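Nicking enzyme (Staphylococcus aureus, PDB 4HT4) probably nicks one strand of a plasmid that carries antibiotic resistance, as the DNA relaxase that prepares it for conjugative transfer between staphylococci. Local coordinates at residues Leu102-Glu113 against Trp168-His179. The protein carries 1 engineered substitution. Sequence-based numbering, arbitrary orientation.
Sequences LAKEFAESLSNE and WRKRWENVQNKH. With nucleotides of chain B.
Trp-168 and Arg-171 direct three N-H groups at one carboxylate oxygen of Glu-113, OE1. Arg-171 grips it end-on with both terminal nitrogens, NH1 at 2.6 Å from OE1 and with the oxygen close to the guanidinium plane, while NH2 comes from above the carboxylate plane. Trp-168 adds a nearly straight bond from NE1 to the syn side of OE1, with the oxygen in the indole plane. The arginine chain bends at chi3, which brings the face of its guanidinium up to the indole edge, with Trp-168 CD1 over its centre; Leu-110 CD2 packs on a face of the five-membered ring, 3.7 Å from its centroid. OE2 of Glu-113 is paired with Lys-164, and NH2 of Arg-171 with Glu-167, so a chain of alternating charges runs along this end and should hold both groups ionised.

Helices 96-108 and 162-182 lie side by side here, roughly antiparallel (146°), on the same antiparallel sheet of the MobA/MobL relaxase domain: Ala-107 reaches strand 48-52, whereas Trp-168 and Trp-172 rest on strand 81-89. Between the helices, Phe-106 and Trp-172 form an edge-to-face pair, planes 63° apart, in which the indole edge brings CE3 over the phenyl face, 3.7 Å from Phe-106 CG. Leu-102 is a knob among Trp-172, Val-175, Gln-176 and His-179; with CG anti to the backbone N (chi1 170°), its CD1 lies 3.8 Å from Val-175 CG1, and its CA sits over the centre of the imidazole. At the edge of that ring His-179 NE2 donates to Glu-105 OE1 (2.7 Å), in the ring plane and nearly along the C-O axis; Lys-178 makes only a long salt bridge to OE2. Turned away from helix 96-108, Arg-169 runs to the DNA, its NH1 3.2 Å from N3 of DA21 of chain B.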
ATOM      1  N   LEU A 102     -10.444  -9.744   1.924  1.00 67.53           N
ATOM      2  CA  LEU A 102      -9.169 -10.407   1.682  1.00 72.96           C
ATOM      3  C   LEU A 102      -8.033  -9.393   1.620  1.00 75.73           C
ATOM      4  O   LEU A 102      -7.029  -9.528   2.318  1.00 83.01           O
ATOM      5  CB  LEU A 102      -9.224 -11.213   0.383  1.00 68.37           C
ATOM      6  CG  LEU A 102      -7.893 -11.771  -0.120  1.00 62.32           C
ATOM      7  CD1 LEU A 102      -7.282 -12.703   0.910  1.00 60.98           C
ATOM      8  CD2 LEU A 102      -8.077 -12.484  -1.451  1.00 60.75           C
ATOM      9  N   ALA A 103      -8.203  -8.375   0.782  1.00 73.53           N
ATOM     10  CA  ALA A 103      -7.195  -7.336   0.625  1.00 73.67           C
ATOM     11  C   ALA A 103      -7.069  -6.493   1.888  1.00 68.25           C
ATOM     12  O   ALA A 103      -5.989  -5.993   2.205  1.00 72.44           O
ATOM     13  CB  ALA A 103      -7.520  -6.458  -0.571  1.00 69.78           C
ATOM     14  N   LYS A 104      -8.177  -6.334   2.604  1.00 68.64           N
ATOM     15  CA  LYS A 104      -8.177  -5.556   3.835  1.00 75.28           C
ATOM     16  C   LYS A 104      -7.342  -6.233   4.918  1.00 76.04           C
ATOM     17  O   LYS A 104      -6.632  -5.567   5.670  1.00 74.71           O
ATOM     18  CB  LYS A 104      -9.605  -5.331   4.340  1.00 74.43           C
ATOM     19  CG  LYS A 104      -9.669  -4.554   5.647  1.00 83.32           C
ATOM     20  CD  LYS A 104     -11.075  -4.508   6.220  1.00 94.27           C
ATOM     21  CE  LYS A 104     -11.917  -3.425   5.565  1.00 83.74           C
ATOM     22  NZ  LYS A 104     -13.219  -3.255   6.271  1.00 81.98           N
ATOM     23  N   GLU A 105      -7.426  -7.558   4.991  1.00 84.40           N
ATOM     24  CA  GLU A 105      -6.713  -8.304   6.025  1.00 83.23           C
ATOM     25  C   GLU A 105      -5.199  -8.248   5.843  1.00 79.04           C
ATOM     26  O   GLU A 105      -4.460  -8.025   6.802  1.00 86.59           O
ATOM     27  CB  GLU A 105      -7.177  -9.761   6.075  1.00 65.12           C
ATOM     28  CG  GLU A 105      -6.432 -10.592   7.110  1.00 78.22           C
ATOM     29  CD  GLU A 105      -7.014 -11.977   7.288  1.00 83.53           C
ATOM     30  OE1 GLU A 105      -8.066 -12.266   6.680  1.00 88.85           O
ATOM     31  OE2 GLU A 105      -6.418 -12.778   8.039  1.00 78.47           O
ATOM     32  N   PHE A 106      -4.742  -8.454   4.613  1.00 69.83           N
ATOM     33  CA  PHE A 106      -3.315  -8.432   4.323  1.00 72.31           C
ATOM     34  C   PHE A 106      -2.732  -7.042   4.540  1.00 71.41           C
ATOM     35  O   PHE A 106      -1.578  -6.897   4.944  1.00 69.10           O
ATOM     36  CB  PHE A 106      -3.049  -8.893   2.891  1.00 58.71           C
ATOM     37  CG  PHE A 106      -1.602  -8.836   2.499  1.00 56.20           C
ATOM     38  CD1 PHE A 106      -0.716  -9.803   2.940  1.00 55.38           C
ATOM     39  CD2 PHE A 106      -1.125  -7.813   1.698  1.00 54.96           C
ATOM     40  CE1 PHE A 106       0.616  -9.755   2.585  1.00 54.04           C
ATOM     41  CE2 PHE A 106       0.209  -7.760   1.339  1.00 53.78           C
ATOM     42  CZ  PHE A 106       1.080  -8.733   1.784  1.00 57.55           C
ATOM     43  N   ALA A 107      -3.536  -6.022   4.265  1.00 69.38           N
ATOM     44  CA  ALA A 107      -3.112  -4.642   4.460  1.00 74.85           C
ATOM     45  C   ALA A 107      -2.947  -4.336   5.945  1.00 77.05           C
ATOM     46  O   ALA A 107      -2.056  -3.584   6.337  1.00 72.15           O
ATOM     47  CB  ALA A 107      -4.109  -3.689   3.828  1.00 60.48           C
ATOM     48  N   GLU A 108      -3.812  -4.926   6.764  1.00 75.37           N
ATOM     49  CA  GLU A 108      -3.758  -4.729   8.207  1.00 65.29           C
ATOM     50  C   GLU A 108      -2.566  -5.453   8.820  1.00 72.40           C
ATOM     51  O   GLU A 108      -2.117  -5.112   9.914  1.00 77.08           O
ATOM     52  CB  GLU A 108      -5.059  -5.193   8.862  1.00 77.81           C
ATOM     53  CG  GLU A 108      -6.226  -4.259   8.610  1.00 73.29           C
ATOM     54  CD  GLU A 108      -7.542  -4.825   9.091  1.00 93.10           C
ATOM     55  OE1 GLU A 108      -7.609  -6.046   9.346  1.00 96.47           O
ATOM     56  OE2 GLU A 108      -8.512  -4.048   9.213  1.00 85.45           O
ATOM     57  N   SER A 109      -2.057  -6.453   8.110  1.00 75.19           N
ATOM     58  CA  SER A 109      -0.867  -7.166   8.556  1.00 76.42           C
ATOM     59  C   SER A 109       0.377  -6.321   8.299  1.00 72.09           C
ATOM     60  O   SER A 109       1.447  -6.599   8.837  1.00 66.88           O
ATOM     61  CB  SER A 109      -0.748  -8.518   7.852  1.00 69.14           C
ATOM     62  OG  SER A 109      -0.588  -8.358   6.454  1.00 78.99           O
ATOM     63  N   LEU A 110       0.224  -5.290   7.474  1.00 75.58           N
ATOM     64  CA  LEU A 110       1.310  -4.357   7.203  1.00 72.79           C
ATOM     65  C   LEU A 110       1.270  -3.194   8.186  1.00 68.87           C
ATOM     66  O   LEU A 110       2.308  -2.706   8.631  1.00 63.06           O
ATOM     67  CB  LEU A 110       1.228  -3.834   5.770  1.00 59.86           C
ATOM     68  CG  LEU A 110       1.394  -4.866   4.657  1.00 65.96           C
ATOM     69  CD1 LEU A 110       1.324  -4.197   3.294  1.00 52.93           C
ATOM     70  CD2 LEU A 110       2.704  -5.615   4.823  1.00 69.19           C
ATOM     71  N   SER A 111       0.061  -2.755   8.527  1.00 69.51           N
ATOM     72  CA  SER A 111      -0.112  -1.671   9.486  1.00 73.69           C
ATOM     73  C   SER A 111       0.180  -2.149  10.904  1.00 79.56           C
ATOM     74  O   SER A 111       0.256  -1.350  11.837  1.00 81.84           O
ATOM     75  CB  SER A 111      -1.526  -1.093   9.403  1.00 66.94           C
ATOM     76  OG  SER A 111      -2.495  -2.039   9.818  1.00 71.55           O
ATOM     77  N   ASN A 112       0.343  -3.459  11.058  1.00 80.19           N
ATOM     78  CA  ASN A 112       0.683  -4.049  12.344  1.00 82.55           C
ATOM     79  C   ASN A 112       2.187  -4.059  12.582  1.00 79.01           C
ATOM     80  O   ASN A 112       2.658  -4.528  13.618  1.00 95.34           O
ATOM     81  CB  ASN A 112       0.140  -5.477  12.426  1.00 81.49           C
ATOM     82  CG  ASN A 112      -1.019  -5.603  13.390  1.00 97.17           C
ATOM     83  OD1 ASN A 112      -0.857  -6.083  14.512  1.00 96.26           O
ATOM     84  ND2 ASN A 112      -2.197  -5.168  12.959  1.00 98.44           N
ATOM     85  N   GLU A 113       2.939  -3.538  11.619  1.00 72.75           N
ATOM     86  CA  GLU A 113       4.400  -3.605  11.664  1.00 79.48           C
ATOM     87  C   GLU A 113       5.277  -2.365  11.996  1.00 75.88           C
ATOM     88  O   GLU A 113       6.459  -2.558  12.274  1.00 89.06           O
ATOM     89  CB  GLU A 113       4.932  -4.287  10.396  1.00 71.81           C
ATOM     90  CG  GLU A 113       4.484  -5.734  10.253  1.00 69.24           C
ATOM     91  CD  GLU A 113       5.119  -6.427   9.064  1.00 74.96           C
ATOM     92  OE1 GLU A 113       4.379  -7.058   8.281  1.00 69.20           O
ATOM     93  OE2 GLU A 113       6.358  -6.348   8.919  1.00 69.86           O
ATOM     94  N   TRP A 168       6.692 -11.437   3.210  1.00 65.85           N
ATOM     95  CA  TRP A 168       5.455 -10.837   2.727  1.00 67.48           C
ATOM     96  C   TRP A 168       4.858 -11.636   1.574  1.00 68.32           C
ATOM     97  O   TRP A 168       3.638 -11.740   1.447  1.00 63.34           O
ATOM     98  CB  TRP A 168       5.697  -9.389   2.298  1.00 68.82           C
ATOM     99  CG  TRP A 168       5.736  -8.426   3.444  1.00 69.34           C
ATOM    100  CD1 TRP A 168       5.248  -8.628   4.701  1.00 72.86           C
ATOM    101  CD2 TRP A 168       6.292  -7.106   3.436  1.00 73.99           C
ATOM    102  NE1 TRP A 168       5.463  -7.516   5.476  1.00 72.07           N
ATOM    103  CE2 TRP A 168       6.102  -6.568   4.724  1.00 74.24           C
ATOM    104  CE3 TRP A 168       6.930  -6.329   2.466  1.00 74.38           C
ATOM    105  CZ2 TRP A 168       6.530  -5.288   5.066  1.00 67.75           C
ATOM    106  CZ3 TRP A 168       7.353  -5.061   2.808  1.00 62.85           C
ATOM    107  CH2 TRP A 168       7.151  -4.553   4.097  1.00 63.44           C
ATOM    108  N   ARG A 169       5.726 -12.192   0.735  1.00 68.84           N
ATOM    109  CA  ARG A 169       5.285 -13.020  -0.380  1.00 63.11           C
ATOM    110  C   ARG A 169       4.579 -14.273   0.124  1.00 68.53           C
ATOM    111  O   ARG A 169       3.521 -14.646  -0.382  1.00 65.36           O
ATOM    112  CB  ARG A 169       6.470 -13.415  -1.261  1.00 61.54           C
ATOM    113  CG  ARG A 169       7.117 -12.256  -1.997  1.00 64.41           C
ATOM    114  CD  ARG A 169       8.164 -12.763  -2.969  1.00 66.37           C
ATOM    115  NE  ARG A 169       7.628 -13.822  -3.817  1.00 80.22           N
ATOM    116  CZ  ARG A 169       7.026 -13.612  -4.983  1.00 86.53           C
ATOM    117  NH1 ARG A 169       6.888 -12.378  -5.451  1.00 68.94           N
ATOM    118  NH2 ARG A 169       6.565 -14.638  -5.684  1.00 86.95           N
ATOM    119  N   LYS A 170       5.172 -14.917   1.124  1.00 65.65           N
ATOM    120  CA  LYS A 170       4.599 -16.130   1.696  1.00 69.14           C
ATOM    121  C   LYS A 170       3.347 -15.813   2.506  1.00 72.46           C
ATOM    122  O   LYS A 170       2.433 -16.632   2.595  1.00 69.37           O
ATOM    123  CB  LYS A 170       5.625 -16.847   2.574  1.00 68.38           C
ATOM    124  N   ARG A 171       3.313 -14.621   3.093  1.00 64.68           N
ATOM    125  CA  ARG A 171       2.160 -14.196   3.876  1.00 71.11           C
ATOM    126  C   ARG A 171       0.944 -13.993   2.983  1.00 64.19           C
ATOM    127  O   ARG A 171      -0.170 -14.368   3.347  1.00 59.39           O
ATOM    128  CB  ARG A 171       2.466 -12.902   4.629  1.00 60.88           C
ATOM    129  CG  ARG A 171       1.319 -12.416   5.498  1.00 65.16           C
ATOM    130  CD  ARG A 171       1.600 -11.040   6.070  1.00 77.92           C
ATOM    131  NE  ARG A 171       2.816 -11.020   6.876  1.00 75.20           N
ATOM    132  CZ  ARG A 171       3.277  -9.943   7.502  1.00 64.98           C
ATOM    133  NH1 ARG A 171       2.620  -8.794   7.415  1.00 80.15           N
ATOM    134  NH2 ARG A 171       4.392 -10.013   8.215  1.00 62.12           N
ATOM    135  N   TRP A 172       1.164 -13.400   1.815  1.00 62.57           N
ATOM    136  CA  TRP A 172       0.082 -13.159   0.867  1.00 61.10           C
ATOM    137  C   TRP A 172      -0.462 -14.468   0.310  1.00 65.19           C
ATOM    138  O   TRP A 172      -1.646 -14.575  -0.004  1.00 62.93           O
ATOM    139  CB  TRP A 172       0.543 -12.240  -0.268  1.00 64.13           C
ATOM    140  CG  TRP A 172      -0.465 -12.100  -1.366  1.00 64.80           C
ATOM    141  CD1 TRP A 172      -0.275 -12.380  -2.687  1.00 67.67           C
ATOM    142  CD2 TRP A 172      -1.825 -11.666  -1.240  1.00 53.92           C
ATOM    143  NE1 TRP A 172      -1.427 -12.137  -3.393  1.00 63.11           N
ATOM    144  CE2 TRP A 172      -2.395 -11.699  -2.527  1.00 57.25           C
ATOM    145  CE3 TRP A 172      -2.616 -11.248  -0.164  1.00 45.67           C
ATOM    146  CZ2 TRP A 172      -3.715 -11.332  -2.770  1.00 49.37           C
ATOM    147  CZ3 TRP A 172      -3.926 -10.883  -0.407  1.00 55.23           C
ATOM    148  CH2 TRP A 172      -4.463 -10.929  -1.699  1.00 50.87           C
ATOM    149  N   GLU A 173       0.411 -15.463   0.194  1.00 70.74           N
ATOM    150  CA  GLU A 173      -0.004 -16.790  -0.232  1.00 63.56           C
ATOM    151  C   GLU A 173      -0.920 -17.411   0.813  1.00 63.83           C
ATOM    152  O   GLU A 173      -1.984 -17.935   0.488  1.00 66.20           O
ATOM    153  CB  GLU A 173       1.214 -17.687  -0.445  1.00 63.76           C
ATOM    154  CG  GLU A 173       0.864 -19.154  -0.612  1.00 66.25           C
ATOM    155  CD  GLU A 173       2.081 -20.053  -0.581  1.00 66.33           C
ATOM    156  OE1 GLU A 173       3.053 -19.766  -1.308  1.00 68.63           O
ATOM    157  OE2 GLU A 173       2.067 -21.045   0.177  1.00 68.97           O
ATOM    158  N   ASN A 174      -0.496 -17.345   2.072  1.00 63.65           N
ATOM    159  CA  ASN A 174      -1.243 -17.943   3.170  1.00 63.73           C
ATOM    160  C   ASN A 174      -2.588 -17.268   3.413  1.00 59.72           C
ATOM    161  O   ASN A 174      -3.599 -17.939   3.619  1.00 81.92           O
ATOM    162  CB  ASN A 174      -0.406 -17.923   4.449  1.00 68.62           C
ATOM    163  CG  ASN A 174       0.826 -18.799   4.352  1.00 78.96           C
ATOM    164  OD1 ASN A 174       1.098 -19.394   3.309  1.00 80.69           O
ATOM    165  ND2 ASN A 174       1.582 -18.877   5.440  1.00 70.84           N
ATOM    166  N   VAL A 175      -2.596 -15.940   3.391  1.00 63.64           N
ATOM    167  CA  VAL A 175      -3.823 -15.180   3.604  1.00 72.14           C
ATOM    168  C   VAL A 175      -4.827 -15.433   2.482  1.00 66.16           C
ATOM    169  O   VAL A 175      -6.016 -15.631   2.736  1.00 69.11           O
ATOM    170  CB  VAL A 175      -3.543 -13.668   3.727  1.00 59.77           C
ATOM    171  CG1 VAL A 175      -4.844 -12.881   3.758  1.00 46.70           C
ATOM    172  CG2 VAL A 175      -2.723 -13.384   4.975  1.00 40.02           C
ATOM    173  N   GLN A 176      -4.343 -15.437   1.246  1.00 61.87           N
ATOM    174  CA  GLN A 176      -5.206 -15.657   0.093  1.00 67.51           C
ATOM    175  C   GLN A 176      -5.780 -17.071   0.085  1.00 70.68           C
ATOM    176  O   GLN A 176      -6.974 -17.258  -0.149  1.00 67.08           O
ATOM    177  CB  GLN A 176      -4.448 -15.393  -1.207  1.00 65.14           C
ATOM    178  CG  GLN A 176      -5.299 -15.539  -2.451  1.00 71.28           C
ATOM    179  CD  GLN A 176      -4.553 -15.159  -3.710  1.00 64.66           C
ATOM    180  OE1 GLN A 176      -3.373 -14.813  -3.666  1.00 64.07           O
ATOM    181  NE2 GLN A 176      -5.239 -15.219  -4.843  1.00 60.52           N
ATOM    182  N   ASN A 177      -4.924 -18.058   0.340  1.00 71.92           N
ATOM    183  CA  ASN A 177      -5.358 -19.449   0.406  1.00 58.33           C
ATOM    184  C   ASN A 177      -6.385 -19.679   1.508  1.00 65.48           C
ATOM    185  O   ASN A 177      -7.283 -20.508   1.369  1.00 73.99           O
ATOM    186  CB  ASN A 177      -4.161 -20.383   0.602  1.00 51.82           C
ATOM    187  CG  ASN A 177      -3.325 -20.533  -0.652  1.00 63.85           C
ATOM    188  OD1 ASN A 177      -3.830 -20.414  -1.769  1.00 64.82           O
ATOM    189  ND2 ASN A 177      -2.037 -20.801  -0.475  1.00 57.09           N
ATOM    190  N   LYS A 178      -6.244 -18.935   2.600  1.00 60.29           N
ATOM    191  CA  LYS A 178      -7.173 -19.029   3.718  1.00 60.20           C
ATOM    192  C   LYS A 178      -8.566 -18.571   3.304  1.00 66.96           C
ATOM    193  O   LYS A 178      -9.560 -19.228   3.610  1.00 72.63           O
ATOM    194  CB  LYS A 178      -6.673 -18.189   4.893  1.00 67.37           C
ATOM    195  CG  LYS A 178      -7.631 -18.131   6.069  1.00 73.94           C
ATOM    196  CD  LYS A 178      -7.092 -17.225   7.163  1.00 88.32           C
ATOM    197  CE  LYS A 178      -8.075 -17.099   8.313  1.00 90.23           C
ATOM    198  NZ  LYS A 178      -7.547 -16.213   9.385  1.00 87.51           N
ATOM    199  N   HIS A 179      -8.630 -17.443   2.605  1.00 75.09           N
ATOM    200  CA  HIS A 179      -9.904 -16.912   2.134  1.00 77.38           C
ATOM    201  C   HIS A 179     -10.485 -17.758   1.010  1.00 68.03           C
ATOM    202  O   HIS A 179     -11.702 -17.830   0.844  1.00 72.74           O
ATOM    203  CB  HIS A 179      -9.749 -15.460   1.681  1.00 71.69           C
ATOM    204  CG  HIS A 179      -9.773 -14.474   2.806  1.00 68.41           C
ATOM    205  ND1 HIS A 179     -10.876 -13.697   3.089  1.00 68.96           N
ATOM    206  CD2 HIS A 179      -8.835 -14.144   3.725  1.00 71.18           C
ATOM    207  CE1 HIS A 179     -10.615 -12.929   4.131  1.00 82.48           C
ATOM    208  NE2 HIS A 179      -9.383 -13.180   4.536  1.00 65.92           N
TER
ATOM    209  P    DA B  21      15.644 -11.909  -4.952  1.00 77.99           P
ATOM    210  OP1  DA B  21      16.893 -12.588  -4.543  1.00 83.16           O
ATOM    211  OP2  DA B  21      15.398 -11.628  -6.384  1.00 64.62           O
ATOM    212  O5'  DA B  21      14.401 -12.752  -4.394  1.00 65.10           O
ATOM    213  C5'  DA B  21      13.103 -12.179  -4.384  1.00 73.71           C
ATOM    214  C4'  DA B  21      12.009 -13.188  -4.671  1.00 74.91           C
ATOM    215  O4'  DA B  21      10.798 -12.459  -4.974  1.00 80.66           O
ATOM    216  C3'  DA B  21      12.205 -14.043  -5.909  1.00 77.44           C
ATOM    217  O3'  DA B  21      11.307 -15.143  -5.859  1.00 83.67           O
ATOM    218  C2'  DA B  21      11.840 -13.059  -7.017  1.00 73.66           C
ATOM    219  C1'  DA B  21      10.767 -12.188  -6.362  1.00 79.72           C
ATOM    220  N9   DA B  21      10.980 -10.758  -6.572  1.00 68.73           N
ATOM    221  C8   DA B  21      12.143 -10.148  -6.944  1.00 65.08           C
ATOM    222  N7   DA B  21      12.038  -8.848  -7.062  1.00 69.03           N
ATOM    223  C5   DA B  21      10.713  -8.587  -6.748  1.00 75.45           C
ATOM    224  C6   DA B  21       9.960  -7.399  -6.686  1.00 73.55           C
ATOM    225  N6   DA B  21      10.469  -6.192  -6.953  1.00 70.16           N
ATOM    226  N1   DA B  21       8.660  -7.500  -6.337  1.00 66.46           N
ATOM    227  C2   DA B  21       8.152  -8.709  -6.069  1.00 67.89           C
ATOM    228  N3   DA B  21       8.761  -9.892  -6.093  1.00 76.11           N
ATOM    229  C4   DA B  21      10.048  -9.757  -6.443  1.00 69.90           C
ATOM    230  P    DA B  22      11.302 -16.241  -7.032  1.00 79.88           P
ATOM    231  OP1  DA B  22      10.678 -17.465  -6.486  1.00 71.68           O
ATOM    232  OP2  DA B  22      12.662 -16.300  -7.614  1.00 74.95           O
ATOM    233  O5'  DA B  22      10.318 -15.625  -8.129  1.00 82.06           O
ATOM    234  C5'  DA B  22       8.993 -15.321  -7.732  1.00 81.52           C
ATOM    235  C4'  DA B  22       8.227 -14.586  -8.816  1.00 85.05           C
ATOM    236  O4'  DA B  22       8.363 -13.149  -8.664  1.00 85.15           O
ATOM    237  C3'  DA B  22       8.637 -14.899 -10.255  1.00 81.21           C
ATOM    238  O3'  DA B  22       7.534 -15.513 -10.917  1.00 91.32           O
ATOM    239  C2'  DA B  22       8.962 -13.522 -10.839  1.00 71.94           C
ATOM    240  C1'  DA B  22       8.115 -12.623  -9.946  1.00 84.16           C
ATOM    241  N9   DA B  22       8.392 -11.181  -9.982  1.00 93.84           N
ATOM    242  C8   DA B  22       7.442 -10.198  -9.928  1.00 89.99           C
ATOM    243  N7   DA B  22       7.921  -8.981  -9.978  1.00 74.33           N
ATOM    244  C5   DA B  22       9.288  -9.169 -10.074  1.00 80.25           C
ATOM    245  C6   DA B  22      10.360  -8.261 -10.163  1.00 81.68           C
ATOM    246  N6   DA B  22      10.193  -6.935 -10.168  1.00 72.71           N
ATOM    247  N1   DA B  22      11.607  -8.771 -10.246  1.00 88.06           N
ATOM    248  C2   DA B  22      11.759 -10.101 -10.241  1.00 89.14           C
ATOM    249  N3   DA B  22      10.829 -11.051 -10.160  1.00 85.01           N
ATOM    250  C4   DA B  22       9.599 -10.518 -10.079  1.00 84.33           C
TER